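Local coordinates for protein Kinase A (Toxoplasma gondii, PDB 5J3U) that binds cAMP in two cyclic nucleotide-binding domains and, as in related regulatory subunits, probably holds the kinase catalytic subunit inactive until cAMP arrives, at residues I15-F20 / K28-V33; T128-M133 / I182-S187; E162-T165 / Y169-R172; K204-Q207 / Y211-E214; I218-R223 / S242-M247. One frame throughout, in Å; residues are numbered along the deposited sequence. Where two conformers were deposited one is given.

Contact 1 of 5, residues I15-F20 / K28-V33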
# COMPACT_ATOMS: atom_id res chain seq x y z
N ILE A 15 -0.65 10.45 -4.85
CA ILE A 15 -0.34 9.11 -5.41
C ILE A 15 0.98 8.60 -4.85
O ILE A 15 1.10 7.40 -4.55
CB ILE A 15 -0.39 8.99 -6.98
CG1 ILE A 15 0.55 9.93 -7.67
CG2 ILE A 15 -1.82 9.26 -7.48
CD1 ILE A 15 0.55 9.80 -9.20
N LEU A 16 1.93 9.48 -4.59
CA LEU A 16 3.22 9.01 -4.06
C LEU A 16 3.11 8.51 -2.64
O LEU A 16 3.68 7.47 -2.30
CB LEU A 16 4.33 10.07 -4.10
CG LEU A 16 5.11 10.17 -5.40
CD1 LEU A 16 6.10 11.31 -5.24
CD2 LEU A 16 5.86 8.90 -5.77
N ARG A 17 2.40 9.24 -1.81
CA ARG A 17 2.19 8.83 -0.44
C ARG A 17 1.51 7.48 -0.37
O ARG A 17 1.80 6.71 0.54
CB ARG A 17 1.35 9.86 0.31
CG ARG A 17 0.99 9.47 1.72
CD ARG A 17 2.23 9.20 2.59
NE ARG A 17 3.00 10.46 2.80
CZ ARG A 17 4.28 10.51 3.21
NH1 ARG A 17 4.97 9.39 3.43
NH2 ARG A 17 4.90 11.71 3.37
N GLN A 18 0.59 7.18 -1.30
CA GLN A 18 -0.04 5.84 -1.34
C GLN A 18 0.79 4.73 -1.99
O GLN A 18 0.42 3.56 -1.89
CB GLN A 18 -1.41 5.92 -2.02
CG GLN A 18 -2.43 6.70 -1.20
CD GLN A 18 -2.50 6.23 0.25
OE1 GLN A 18 -2.68 5.05 0.51
NE2 GLN A 18 -2.28 7.15 1.19
N SER A 19 1.88 5.06 -2.65
CA SER A 19 2.66 4.08 -3.39
C SER A 19 3.52 3.31 -2.40
O SER A 19 4.27 3.92 -1.63
CB SER A 19 3.56 4.78 -4.37
OG SER A 19 4.30 3.86 -5.14
N PHE A 20 3.50 1.98 -2.46
CA PHE A 20 4.27 1.23 -1.47
C PHE A 20 5.71 1.68 -1.24
O PHE A 20 6.06 1.86 -0.09
CB PHE A 20 4.26 -0.27 -1.73
CG PHE A 20 2.91 -0.85 -1.68
CD1 PHE A 20 2.20 -0.91 -0.48
CD2 PHE A 20 2.33 -1.36 -2.82
CE1 PHE A 20 0.91 -1.39 -0.46
CE2 PHE A 20 1.04 -1.91 -2.79
CZ PHE A 20 0.34 -1.93 -1.60
N LYS A 28 9.21 16.03 3.95
CA LYS A 28 10.24 16.71 3.20
C LYS A 28 10.94 15.85 2.17
O LYS A 28 11.21 16.34 1.08
CB LYS A 28 11.23 17.41 4.12
CG LYS A 28 10.60 18.59 4.87
CD LYS A 28 11.68 19.59 5.26
CE LYS A 28 11.18 20.74 6.13
NZ LYS A 28 12.23 21.84 6.19
N ASP A 29 11.22 14.60 2.51
CA ASP A 29 11.79 13.60 1.54
C ASP A 29 10.86 13.32 0.41
O ASP A 29 11.29 13.21 -0.75
CB ASP A 29 12.17 12.29 2.19
CG ASP A 29 13.50 12.31 2.87
OD1 ASP A 29 14.33 13.23 2.62
OD2 ASP A 29 13.77 11.39 3.66
N LEU A 30 9.57 13.24 0.71
CA LEU A 30 8.60 13.09 -0.32
C LEU A 30 8.60 14.35 -1.23
O LEU A 30 8.57 14.24 -2.46
CB LEU A 30 7.21 12.78 0.24
CG LEU A 30 6.23 12.13 -0.74
CD1 LEU A 30 6.59 10.67 -0.95
CD2 LEU A 30 4.80 12.22 -0.25
N ASN A 31 8.68 15.54 -0.62
CA ASN A 31 8.80 16.78 -1.40
C ASN A 31 10.04 16.81 -2.34
O ASN A 31 9.93 17.26 -3.48
CB ASN A 31 8.71 18.00 -0.51
CG ASN A 31 8.72 19.28 -1.30
OD1 ASN A 31 9.75 19.98 -1.38
ND2 ASN A 31 7.59 19.59 -1.90
N THR A 32 11.17 16.36 -1.87
CA THR A 32 12.37 16.21 -2.68
C THR A 32 12.24 15.25 -3.85
O THR A 32 12.60 15.55 -4.97
CB THR A 32 13.48 15.77 -1.75
OG1 THR A 32 13.67 16.81 -0.82
CG2 THR A 32 14.80 15.45 -2.44
N VAL A 33 11.62 14.10 -3.59
CA VAL A 33 11.23 13.19 -4.70
C VAL A 33 10.30 13.89 -5.69
O VAL A 33 10.54 13.83 -6.89
CB VAL A 33 10.54 11.88 -4.17
CG1 VAL A 33 10.03 11.07 -5.34
CG2 VAL A 33 11.48 11.06 -3.30

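Contact 2 of 5, residues T128-M133 / I182-S187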
# COMPACT_ATOMS: atom_id res chain seq x y z
N THR A 128 13.61 -0.36 1.60
CA THR A 128 14.03 -1.72 1.91
C THR A 128 14.06 -1.94 3.41
O THR A 128 13.68 -3.03 3.87
CB THR A 128 15.35 -2.16 1.26
OG1 THR A 128 16.41 -1.41 1.79
CG2 THR A 128 15.34 -1.98 -0.29
N LYS A 129 14.42 -0.92 4.16
CA LYS A 129 14.33 -1.02 5.60
C LYS A 129 12.89 -1.17 6.10
O LYS A 129 12.62 -1.97 7.03
CB LYS A 129 14.96 0.19 6.25
CG LYS A 129 15.07 -0.00 7.74
CD LYS A 129 15.94 1.05 8.43
CE LYS A 129 15.69 0.97 9.94
NZ LYS A 129 16.50 2.01 10.62
N ARG A 130 11.99 -0.38 5.53
CA ARG A 130 10.60 -0.46 5.93
C ARG A 130 10.04 -1.87 5.73
O ARG A 130 9.35 -2.40 6.58
CB ARG A 130 9.74 0.57 5.20
CG ARG A 130 8.36 0.72 5.82
CD ARG A 130 8.61 1.31 7.21
NE ARG A 130 7.50 1.48 8.11
CZ ARG A 130 7.06 0.59 9.02
NH1 ARG A 130 7.55 -0.65 9.09
NH2 ARG A 130 6.08 0.95 9.82
N ARG A 131 10.35 -2.45 4.57
CA ARG A 131 9.88 -3.81 4.22
C ARG A 131 10.38 -4.83 5.23
O ARG A 131 9.61 -5.67 5.72
CB ARG A 131 10.26 -4.17 2.75
CG ARG A 131 10.17 -5.64 2.33
CD ARG A 131 8.86 -6.34 2.70
NE ARG A 131 8.78 -7.71 2.16
CZ ARG A 131 9.35 -8.78 2.70
NH1 ARG A 131 9.17 -9.96 2.11
NH2 ARG A 131 10.12 -8.70 3.79
N SER A 132 11.68 -4.72 5.57
CA SER A 132 12.28 -5.61 6.53
C SER A 132 11.63 -5.45 7.91
O SER A 132 11.33 -6.42 8.59
CB SER A 132 13.79 -5.39 6.57
OG SER A 132 14.34 -6.32 7.47
N MET A 133 11.35 -4.21 8.30
CA MET A 133 10.72 -3.93 9.58
C MET A 133 9.28 -4.47 9.59
O MET A 133 8.86 -5.03 10.62
CB MET A 133 10.74 -2.43 9.89
CG MET A 133 12.15 -1.91 10.11
SD MET A 133 12.90 -2.48 11.66
CE MET A 133 12.04 -1.47 12.85
N ILE A 182 -3.49 -3.46 11.76
CA ILE A 182 -2.75 -4.05 12.85
C ILE A 182 -1.98 -2.90 13.55
O ILE A 182 -1.33 -2.06 12.90
CB ILE A 182 -1.76 -5.10 12.38
CG1 ILE A 182 -2.37 -6.03 11.30
CG2 ILE A 182 -1.28 -5.85 13.60
CD1 ILE A 182 -1.35 -6.96 10.63
N VAL A 183 -2.08 -2.83 14.87
CA VAL A 183 -1.46 -1.77 15.58
C VAL A 183 0.03 -2.11 15.65
O VAL A 183 0.41 -3.14 16.21
CB VAL A 183 -1.99 -1.66 17.03
CG1 VAL A 183 -1.26 -0.59 17.78
CG2 VAL A 183 -3.51 -1.37 17.08
N GLU A 184 0.85 -1.23 15.14
CA GLU A 184 2.33 -1.40 15.23
C GLU A 184 2.86 -0.92 16.59
O GLU A 184 3.72 -1.57 17.19
CB GLU A 184 3.03 -0.58 14.15
CG GLU A 184 2.67 -0.97 12.73
CD GLU A 184 3.40 -0.14 11.65
OE1 GLU A 184 4.67 -0.05 11.77
OE2 GLU A 184 2.71 0.38 10.70
N GLU A 185 2.40 0.25 17.03
CA GLU A 185 2.74 0.86 18.30
C GLU A 185 1.59 1.76 18.73
O GLU A 185 0.83 2.24 17.88
CB GLU A 185 4.01 1.72 18.20
CG GLU A 185 5.29 1.02 17.80
CD GLU A 185 6.52 1.95 18.03
OE1 GLU A 185 7.00 2.02 19.18
OE2 GLU A 185 6.96 2.57 17.07
N GLY A 186 1.52 2.07 20.03
CA GLY A 186 0.44 2.87 20.58
C GLY A 186 -0.78 2.08 20.94
O GLY A 186 -0.72 0.90 21.19
N SER A 187 -1.93 2.74 20.94
CA SER A 187 -3.10 2.17 21.55
C SER A 187 -4.35 2.73 20.89
O SER A 187 -4.34 3.82 20.33
CB SER A 187 -3.10 2.52 23.05
OG SER A 187 -4.14 1.88 23.76

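Contact 3 of 5, residues E162-T165 / Y169-R172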
# COMPACT_ATOMS: atom_id res chain seq x y z
N GLU A 162 -0.02 4.31 8.84
CA GLU A 162 -0.69 5.59 9.11
C GLU A 162 -0.59 5.91 10.63
O GLU A 162 -0.61 4.98 11.44
CB GLU A 162 -2.17 5.52 8.75
CG GLU A 162 -2.42 5.31 7.26
CD GLU A 162 -3.91 5.27 6.88
OE1 GLU A 162 -4.79 5.45 7.75
OE2 GLU A 162 -4.17 5.03 5.66
N MET A 163 -0.45 7.19 10.98
CA MET A 163 -0.35 7.65 12.38
C MET A 163 -1.63 8.41 12.71
O MET A 163 -2.12 9.20 11.91
CB MET A 163 0.88 8.58 12.55
CG MET A 163 1.20 8.99 13.98
SD MET A 163 1.93 7.65 14.96
CE MET A 163 3.53 7.52 14.16
N PHE A 164 -2.18 8.15 13.90
CA PHE A 164 -3.38 8.81 14.37
C PHE A 164 -3.09 9.37 15.77
O PHE A 164 -2.67 8.65 16.66
CB PHE A 164 -4.51 7.81 14.46
CG PHE A 164 -5.01 7.34 13.12
CD1 PHE A 164 -4.42 6.27 12.47
CD2 PHE A 164 -6.08 8.00 12.50
CE1 PHE A 164 -4.92 5.85 11.23
CE2 PHE A 164 -6.58 7.56 11.30
CZ PHE A 164 -5.99 6.49 10.65
N THR A 165 -3.42 10.63 15.98
CA THR A 165 -3.26 11.25 17.30
C THR A 165 -4.43 10.98 18.18
O THR A 165 -5.48 10.50 17.75
CB THR A 165 -3.02 12.79 17.16
OG1 THR A 165 -4.10 13.35 16.42
CG2 THR A 165 -1.76 13.08 16.41
N TYR A 169 -10.55 9.15 14.94
CA TYR A 169 -11.25 7.92 14.62
C TYR A 169 -10.49 7.28 13.48
O TYR A 169 -10.29 7.89 12.43
CB TYR A 169 -12.72 8.19 14.18
CG TYR A 169 -13.63 8.47 15.35
CD1 TYR A 169 -13.47 9.62 16.11
CD2 TYR A 169 -14.63 7.56 15.73
CE1 TYR A 169 -14.25 9.85 17.23
CE2 TYR A 169 -15.45 7.82 16.83
CZ TYR A 169 -15.25 8.97 17.57
OH TYR A 169 -16.07 9.22 18.71
N ILE A 170 -10.10 6.03 13.67
CA ILE A 170 -9.46 5.24 12.59
C ILE A 170 -10.57 4.64 11.70
O ILE A 170 -10.48 4.68 10.47
CB ILE A 170 -8.52 4.17 13.17
CG1 ILE A 170 -7.47 4.85 14.07
CG2 ILE A 170 -7.86 3.31 12.07
CD1 ILE A 170 -6.58 3.86 14.76
N VAL A 171 -11.59 4.06 12.32
CA VAL A 171 -12.82 3.67 11.65
C VAL A 171 -14.01 4.16 12.45
O VAL A 171 -13.93 4.34 13.69
CB VAL A 171 -12.93 2.17 11.32
CG1 VAL A 171 -11.67 1.65 10.57
CG2 VAL A 171 -13.27 1.34 12.54
N ARG A 172 -15.11 4.39 11.73
CA ARG A 172 -16.38 4.81 12.32
C ARG A 172 -17.48 3.77 12.06
O ARG A 172 -17.60 3.25 10.93
CB ARG A 172 -16.77 6.17 11.73
CG ARG A 172 -15.72 7.28 11.90
CD ARG A 172 -16.02 8.55 11.15
NE ARG A 172 -14.92 9.48 11.19
CZ ARG A 172 -14.70 10.41 12.11
NH1 ARG A 172 -13.60 11.17 12.01
NH2 ARG A 172 -15.55 10.59 13.15

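Contact 4 of 5, residues K204-Q207 / Y211-E214. With CMP (adenosine-3',5'-cyclic-monophosphate), chain B.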
# COMPACT_ATOMS: atom_id res chain seq x y z
N LYS A 204 -13.51 -2.66 23.70
CA LYS A 204 -12.18 -3.33 23.61
C LYS A 204 -11.12 -2.29 23.66
O LYS A 204 -11.33 -1.17 23.21
CB LYS A 204 -12.05 -4.15 22.32
CG LYS A 204 -10.83 -5.04 22.30
CD LYS A 204 -11.08 -6.15 21.32
CE LYS A 204 -9.86 -7.02 21.15
NZ LYS A 204 -9.82 -8.06 22.21
N LYS A 205 -9.94 -2.64 24.20
CA LYS A 205 -8.79 -1.77 24.24
C LYS A 205 -7.72 -2.48 23.42
O LYS A 205 -7.59 -3.69 23.57
CB LYS A 205 -8.27 -1.60 25.68
CG LYS A 205 -9.31 -1.16 26.70
CD LYS A 205 -8.76 -1.22 28.15
CE LYS A 205 -9.70 -0.59 29.18
NZ LYS A 205 -9.83 0.90 29.00
N TYR A 206 -7.05 -1.77 22.53
CA TYR A 206 -6.02 -2.39 21.67
C TYR A 206 -4.66 -1.92 22.10
O TYR A 206 -4.50 -0.80 22.51
CB TYR A 206 -6.21 -2.01 20.20
CG TYR A 206 -7.42 -2.63 19.61
CD1 TYR A 206 -7.55 -4.00 19.50
CD2 TYR A 206 -8.52 -1.85 19.24
CE1 TYR A 206 -8.68 -4.58 18.99
CE2 TYR A 206 -9.65 -2.43 18.65
CZ TYR A 206 -9.73 -3.77 18.55
OH TYR A 206 -10.86 -4.37 18.06
N GLN A 207 -3.70 -2.79 21.93
CA GLN A 207 -2.28 -2.47 22.14
C GLN A 207 -1.48 -2.97 20.94
O GLN A 207 -2.00 -3.66 20.05
CB GLN A 207 -1.74 -3.17 23.40
CG GLN A 207 -2.35 -2.72 24.71
CD GLN A 207 -2.13 -1.23 25.08
OE1 GLN A 207 -1.03 -0.60 24.84
NE2 GLN A 207 -3.19 -0.64 25.69
N TYR A 211 -5.10 -6.60 16.09
CA TYR A 211 -5.68 -6.25 14.79
C TYR A 211 -7.13 -5.83 14.97
O TYR A 211 -7.76 -6.17 15.98
CB TYR A 211 -5.61 -7.42 13.82
CG TYR A 211 -6.33 -8.65 14.31
CD1 TYR A 211 -7.71 -8.76 14.20
CD2 TYR A 211 -5.61 -9.68 14.96
CE1 TYR A 211 -8.37 -9.87 14.72
CE2 TYR A 211 -6.27 -10.79 15.48
CZ TYR A 211 -7.62 -10.88 15.37
OH TYR A 211 -8.22 -12.02 15.91
N PHE A 212 -7.64 -5.10 13.99
CA PHE A 212 -9.07 -4.75 13.95
C PHE A 212 -9.45 -4.42 12.51
O PHE A 212 -8.59 -4.20 11.67
CB PHE A 212 -9.38 -3.59 14.91
CG PHE A 212 -8.63 -2.32 14.64
CD1 PHE A 212 -9.13 -1.38 13.72
CD2 PHE A 212 -7.43 -2.03 15.27
CE1 PHE A 212 -8.52 -0.18 13.49
CE2 PHE A 212 -6.78 -0.81 15.01
CZ PHE A 212 -7.29 0.11 14.12
N GLY A 213 -10.77 -4.32 12.24
CA GLY A 213 -11.23 -3.91 10.94
C GLY A 213 -11.39 -5.09 10.01
O GLY A 213 -11.52 -4.88 8.81
N GLU A 214 -11.38 -6.32 10.54
CA GLU A 214 -11.54 -7.49 9.68
C GLU A 214 -13.00 -7.77 9.34
O GLU A 214 -13.24 -8.36 8.30
CB GLU A 214 -10.94 -8.76 10.27
CG GLU A 214 -11.67 -9.49 11.41
CD GLU A 214 -11.74 -8.80 12.77
OE1 GLU A 214 -11.42 -7.62 12.91
OE2 GLU A 214 -12.12 -9.46 13.78
P CMP B . -15.02 -3.86 11.56
O1P CMP B . -14.44 -3.98 10.21
O2P CMP B . -16.53 -4.10 11.71
O5' CMP B . -14.67 -2.40 12.10
C5' CMP B . -14.90 -2.14 13.50
C4' CMP B . -13.98 -3.13 14.22
O4' CMP B . -14.06 -3.12 15.65
C3' CMP B . -14.42 -4.56 13.93
O3' CMP B . -14.18 -4.84 12.54
C2' CMP B . -13.63 -5.36 14.93
O2' CMP B . -12.25 -5.55 14.50
C1' CMP B . -13.57 -4.37 16.08
N9 CMP B . -14.36 -4.77 17.20
C8 CMP B . -13.90 -4.72 18.47
N7 CMP B . -14.90 -5.12 19.35
C5 CMP B . -16.01 -5.38 18.63
C6 CMP B . -17.40 -5.85 18.90
N6 CMP B . -17.83 -6.11 20.17
N1 CMP B . -18.18 -6.01 17.83
C2 CMP B . -17.84 -5.74 16.53
N3 CMP B . -16.57 -5.32 16.23
C4 CMP B . -15.65 -5.16 17.20
O HOH W 1 -10.18 -6.80 17.09

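Contact 5 of 5, residues I218-R223 / S242-M247. With CMP (adenosine-3',5'-cyclic-monophosphate), chain B.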
# COMPACT_ATOMS: atom_id res chain seq x y z
N ILE A 218 -14.55 -9.52 5.87
CA ILE A 218 -15.01 -10.88 5.89
C ILE A 218 -16.51 -10.98 5.64
O ILE A 218 -16.94 -11.88 4.93
CB ILE A 218 -14.66 -11.60 7.19
CG1 ILE A 218 -13.13 -11.73 7.31
CG2 ILE A 218 -15.30 -12.98 7.26
CD1 ILE A 218 -12.64 -12.04 8.70
N ASN A 219 -17.27 -10.07 6.24
CA ASN A 219 -18.74 -10.15 6.21
C ASN A 219 -19.38 -9.29 5.17
O ASN A 219 -20.61 -9.35 4.97
CB ASN A 219 -19.31 -9.79 7.57
CG ASN A 219 -18.92 -10.75 8.65
OD1 ASN A 219 -18.77 -11.95 8.42
ND2 ASN A 219 -18.87 -10.25 9.86
N GLU A 220 -18.60 -8.42 4.52
CA GLU A 220 -19.09 -7.54 3.49
C GLU A 220 -20.18 -6.63 4.04
O GLU A 220 -21.28 -6.54 3.46
CB GLU A 220 -19.64 -8.32 2.28
CG GLU A 220 -18.78 -9.47 1.80
CD GLU A 220 -17.38 -9.07 1.44
OE1 GLU A 220 -17.09 -7.84 1.41
OE2 GLU A 220 -16.57 -9.99 1.18
N GLU A 221 -19.90 -6.05 5.21
CA GLU A 221 -20.86 -5.24 5.95
C GLU A 221 -20.19 -3.91 6.33
O GLU A 221 -18.95 -3.78 6.34
CB GLU A 221 -21.26 -5.93 7.24
CG GLU A 221 -22.09 -7.17 7.07
CD GLU A 221 -22.59 -7.71 8.38
OE1 GLU A 221 -22.19 -7.21 9.44
OE2 GLU A 221 -23.42 -8.63 8.38
N PRO A 222 -21.00 -2.93 6.76
CA PRO A 222 -20.40 -1.70 7.24
C PRO A 222 -19.64 -2.00 8.52
O PRO A 222 -19.95 -2.98 9.19
CB PRO A 222 -21.61 -0.81 7.62
CG PRO A 222 -22.72 -1.33 6.78
CD PRO A 222 -22.48 -2.83 6.62
N ARG A 223 -18.75 -1.11 8.85
CA ARG A 223 -18.00 -1.21 10.11
C ARG A 223 -18.95 -1.41 11.29
O ARG A 223 -19.96 -0.66 11.43
CB ARG A 223 -17.22 0.09 10.34
CG ARG A 223 -16.10 0.43 9.35
CD ARG A 223 -15.05 -0.70 9.26
NE ARG A 223 -13.88 -0.22 8.53
CZ ARG A 223 -12.83 -0.98 8.21
NH1 ARG A 223 -12.82 -2.25 8.56
NH2 ARG A 223 -11.83 -0.45 7.53
N SER A 242 -5.93 -6.91 -1.19
CA SER A 242 -4.76 -7.64 -0.67
C SER A 242 -5.12 -8.58 0.44
O SER A 242 -4.56 -9.66 0.55
CB SER A 242 -3.69 -6.69 -0.14
OG SER A 242 -3.42 -5.75 -1.12
N PHE A 243 -6.04 -8.17 1.32
CA PHE A 243 -6.51 -9.04 2.37
C PHE A 243 -7.10 -10.35 1.81
O PHE A 243 -6.76 -11.47 2.24
CB PHE A 243 -7.55 -8.30 3.22
CG PHE A 243 -8.14 -9.10 4.34
CD1 PHE A 243 -9.30 -9.86 4.15
CD2 PHE A 243 -7.66 -8.96 5.64
CE1 PHE A 243 -9.87 -10.54 5.19
CE2 PHE A 243 -8.26 -9.62 6.69
CZ PHE A 243 -9.36 -10.42 6.47
N LYS A 244 -8.01 -10.19 0.87
CA LYS A 244 -8.65 -11.34 0.23
C LYS A 244 -7.63 -12.22 -0.54
O LYS A 244 -7.71 -13.43 -0.48
CB LYS A 244 -9.71 -10.86 -0.73
CG LYS A 244 -10.93 -10.22 -0.11
CD LYS A 244 -11.84 -11.20 0.58
CE LYS A 244 -13.03 -10.42 1.20
NZ LYS A 244 -14.03 -11.27 1.89
N ARG A 245 -6.65 -11.60 -1.20
CA ARG A 245 -5.74 -12.37 -2.06
C ARG A 245 -4.52 -12.93 -1.37
O ARG A 245 -3.88 -13.84 -1.93
CB ARG A 245 -5.34 -11.54 -3.23
CG ARG A 245 -6.51 -11.31 -4.14
CD ARG A 245 -6.13 -10.46 -5.30
NE ARG A 245 -7.26 -10.35 -6.21
CZ ARG A 245 -7.24 -9.66 -7.34
NH1 ARG A 245 -6.13 -9.03 -7.76
NH2 ARG A 245 -8.35 -9.64 -8.08
N LEU A 246 -4.17 -12.40 -0.19
CA LEU A 246 -2.93 -12.76 0.49
C LEU A 246 -3.09 -13.44 1.85
O LEU A 246 -2.15 -14.11 2.31
CB LEU A 246 -2.09 -11.50 0.70
CG LEU A 246 -1.66 -10.68 -0.51
CD1 LEU A 246 -0.83 -9.49 -0.06
CD2 LEU A 246 -0.85 -11.54 -1.47
N MET A 247 -4.25 -13.32 2.49
CA MET A 247 -4.38 -13.81 3.87
C MET A 247 -4.70 -15.28 3.92
O MET A 247 -4.56 -15.91 4.96
CB MET A 247 -5.42 -13.01 4.67
CG MET A 247 -5.01 -11.54 4.90
SD MET A 247 -3.75 -11.40 6.21
CE MET A 247 -4.84 -11.60 7.60
P CMP B . -15.02 -3.86 11.56
O1P CMP B . -14.44 -3.98 10.21
O2P CMP B . -16.53 -4.10 11.71
O5' CMP B . -14.67 -2.40 12.10
C5' CMP B . -14.90 -2.14 13.50
C4' CMP B . -13.98 -3.13 14.22
O4' CMP B . -14.06 -3.12 15.65
C3' CMP B . -14.42 -4.56 13.93
O3' CMP B . -14.18 -4.84 12.54
C2' CMP B . -13.63 -5.36 14.93
O2' CMP B . -12.25 -5.55 14.50
C1' CMP B . -13.57 -4.37 16.08
N9 CMP B . -14.36 -4.77 17.20
C8 CMP B . -13.90 -4.72 18.47
N7 CMP B . -14.90 -5.12 19.35
C5 CMP B . -16.01 -5.38 18.63
C6 CMP B . -17.40 -5.85 18.90
N6 CMP B . -17.83 -6.11 20.17
N1 CMP B . -18.18 -6.01 17.83
C2 CMP B . -17.84 -5.74 16.53
N3 CMP B . -16.57 -5.32 16.23
C4 CMP B . -15.65 -5.16 17.20

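Contact 1 of 5, residues I15-F20 / K28-V33
L30 turns CG away from its own backbone N (chi1 -160°), which sets its two methyls against R17 and L16, while R17 bends at chi2 and chi3 (58° and 67°) to lay its guanidinium against one of them. That methyl, L30 CD2, lies over a face of the guanidinium, 3.7 Å from R17 NH2 and 3.9 Å from CZ, leaving the polar rim for other partners: R17 NH1 donates to L25 O in the loop between the helices. The other methyl, L30 CD1, reaches L16 CB at 3.9 Å. Helices 6-18 and 27-36 with their short connection are consistent with the N3A motif of regulatory subunits; here the CA atoms of R17 and L30 are 7.7 Å apart. One turn further on, V33 presents CG1 to the tip of L16, with CD1 of L16 3.9 Å from it. F22 packs on L16, L30 and V33, and V33 also meets I122 and V123 of helix 116-138.

Contact 2 of 5, residues T128-M133 / I182-S187
R130, on helix 116-138, and E184, at the corner where the chain leaves strand 179-183, have CA atoms 12.5 Å apart, so the two backbones stay well separated and only long side chains can bridge the gap. The corner is a classic beta bulge, in which E184 and E185 both face K234, and it belongs to the beta barrel of the second cyclic nucleotide-binding domain; the helix is the long one that runs between the two domains. The two side chains approach head-on. E184, its CB directed at the helix, stays straight past CG out to its carboxylate, whereas R130 bends at chi2 (66°) before running out to meet it. In the conformer given, one of two modelled for R130, a salt bridge forms through a single hydrogen bond, R130 NH2 to E184 OE1, 2.6 Å long with an N-H...O angle of 150°. OE1 lies in the guanidinium plane and accepts on its syn lone pair. The planes of the two flat groups are 57° apart, and the pairing is single because R130 NH1 is 4.0 Å from E184 OE1. Y134 makes a cation-pi contact with R130 and also packs on E184. The second carboxylate oxygen, E184 OE2, stands 3.5 Å from R130 NH2 and is hydrogen-bonded to T161 OG1.

Contact 3 of 5, residues E162-T165 / Y169-R172
The carbonyl O of Y169 is the polar atom that comes nearest the opposing strand: it lies obliquely to the F164 ring, 3.9 Å from CE2, a packing distance. The contact joins edge strands of the two facing sheets in the beta barrel of the second cyclic nucleotide-binding domain, and a classic beta bulge marks it, since I170 and V171 both face V227. At its centre is a CH-pi contact. I170 CG1 sits over the middle of one face of F164, 3.6 Å from the ring centroid and 10° off the ring normal. F164 places the ring there with CG anti to the carbonyl carbon (chi1 -70°) and chi2 at 87°, so a broad face rather than a rim is offered to the isoleucine. I170 CD1, at the end of the same branch, is 4.0 Å from F164 CD1, and the second branch, I170 CG2, is 4.0 Å from F164 CZ. I170 also packs on Y181, V171 touches the bound cAMP, and F164 rests on A229 and V235. Within 169-172, the extended R172 side chain runs alongside Y169, its NH2 3.6 Å above the tyrosine ring plane and displaced toward the rim.

Contact 4 of 5, residues K204-Q207 / Y211-E214
Y206 leaves its strand with CB directed at residues 211-214, and chi1 of -70° carries the ring along the gap between them and K204. One face of the ring has CG of K204 over its rim; the opposite face has CD2 of F212. On one flank CD1 and CE1 pass the backbone of Y211, CE1 coming 3.5 Å from Y211 O. On the other, CE2 and CZ run along F212, with CZ 3.7 Å from F212 CB; the Y206 and F212 rings overlap little, their planes 30° apart and their centroids 5.2 Å from each other. At the tip, Y206 OH meets a water at 2.7 Å, which donates to Y211 O. Y206 OH also lies 3.1 Å from cAMP C8 of the adenine. Just beyond F212, cAMP O2' accepts from G213 N (3.0 Å) and donates to E214 OE1 (2.7 Å). That glycine-glutamate grip on the ribose hydroxyl is the signature of the phosphate-binding cassette of cyclic nucleotide-binding domains.

Contact 5 of 5, residues I218-R223 / S242-M247
The F243 ring meets I218 at its edge: I218 CG1 lies near the ring plane, 4.1 Å from both CE1 and CZ, and F243 also pairs edge-to-face with F180. A second flat group, the guanidinium of R223, takes cAMP at its edge, with NH1 donating in plane to O1P at 2.9 Å (N-H...O angle 153°), while R223 CD approaches O5' at 3.3 Å. NH1 is shared between O1P and G213 O, and NH2 binds V179 O, which fixes the rotation of the guanidinium as it meets the phosphate and probably helps to neutralise its charge. Residues 218-223 belong to the phosphate-binding cassette of the cyclic nucleotide-binding domain, whose short helix 215-219 is packed here on helix 240-246 following the barrel. Where that short helix ends, E220 leaves helical geometry with positive phi. Its OE2 forms a salt bridge with K244 NZ, 2.9 Å long, met on the syn side but 29° out of the carboxylate plane. E220 OE1 has its own salt bridge, to R240 NH1, so both oxygens face a cation. K244 gets there by bending at chi2 (-72°) and then running straight, which also brings NZ to L217 O and to within 4.1 Å of I218 CA. L254 packs on both I218 and F243.

How the contacts relate
Contacts 4 and 5 both touch the same cAMP, one at the ribose hydroxyl and adenine, the other at the phosphate; their centres are about 15 Å apart, and the probable hydrogen bond between G213 O and R223 NH1, at 2.9 Å, ties them. Contact 3 backs onto both: I170 CG2 is 3.8 Å from F212 CE1, and V171 CG1 is 3.5 Å from R223 NE. Contact 2 reaches the barrel from the interdomain helix and meets contact 4 where S187 OG probably bonds to Y206 O, at 3.0 Å. Contact 1 touches none of the others; its nearest centre is that of contact 2, about 18 Å away, and the nearest atoms of contacts 3 and 5 come within about 5 Å.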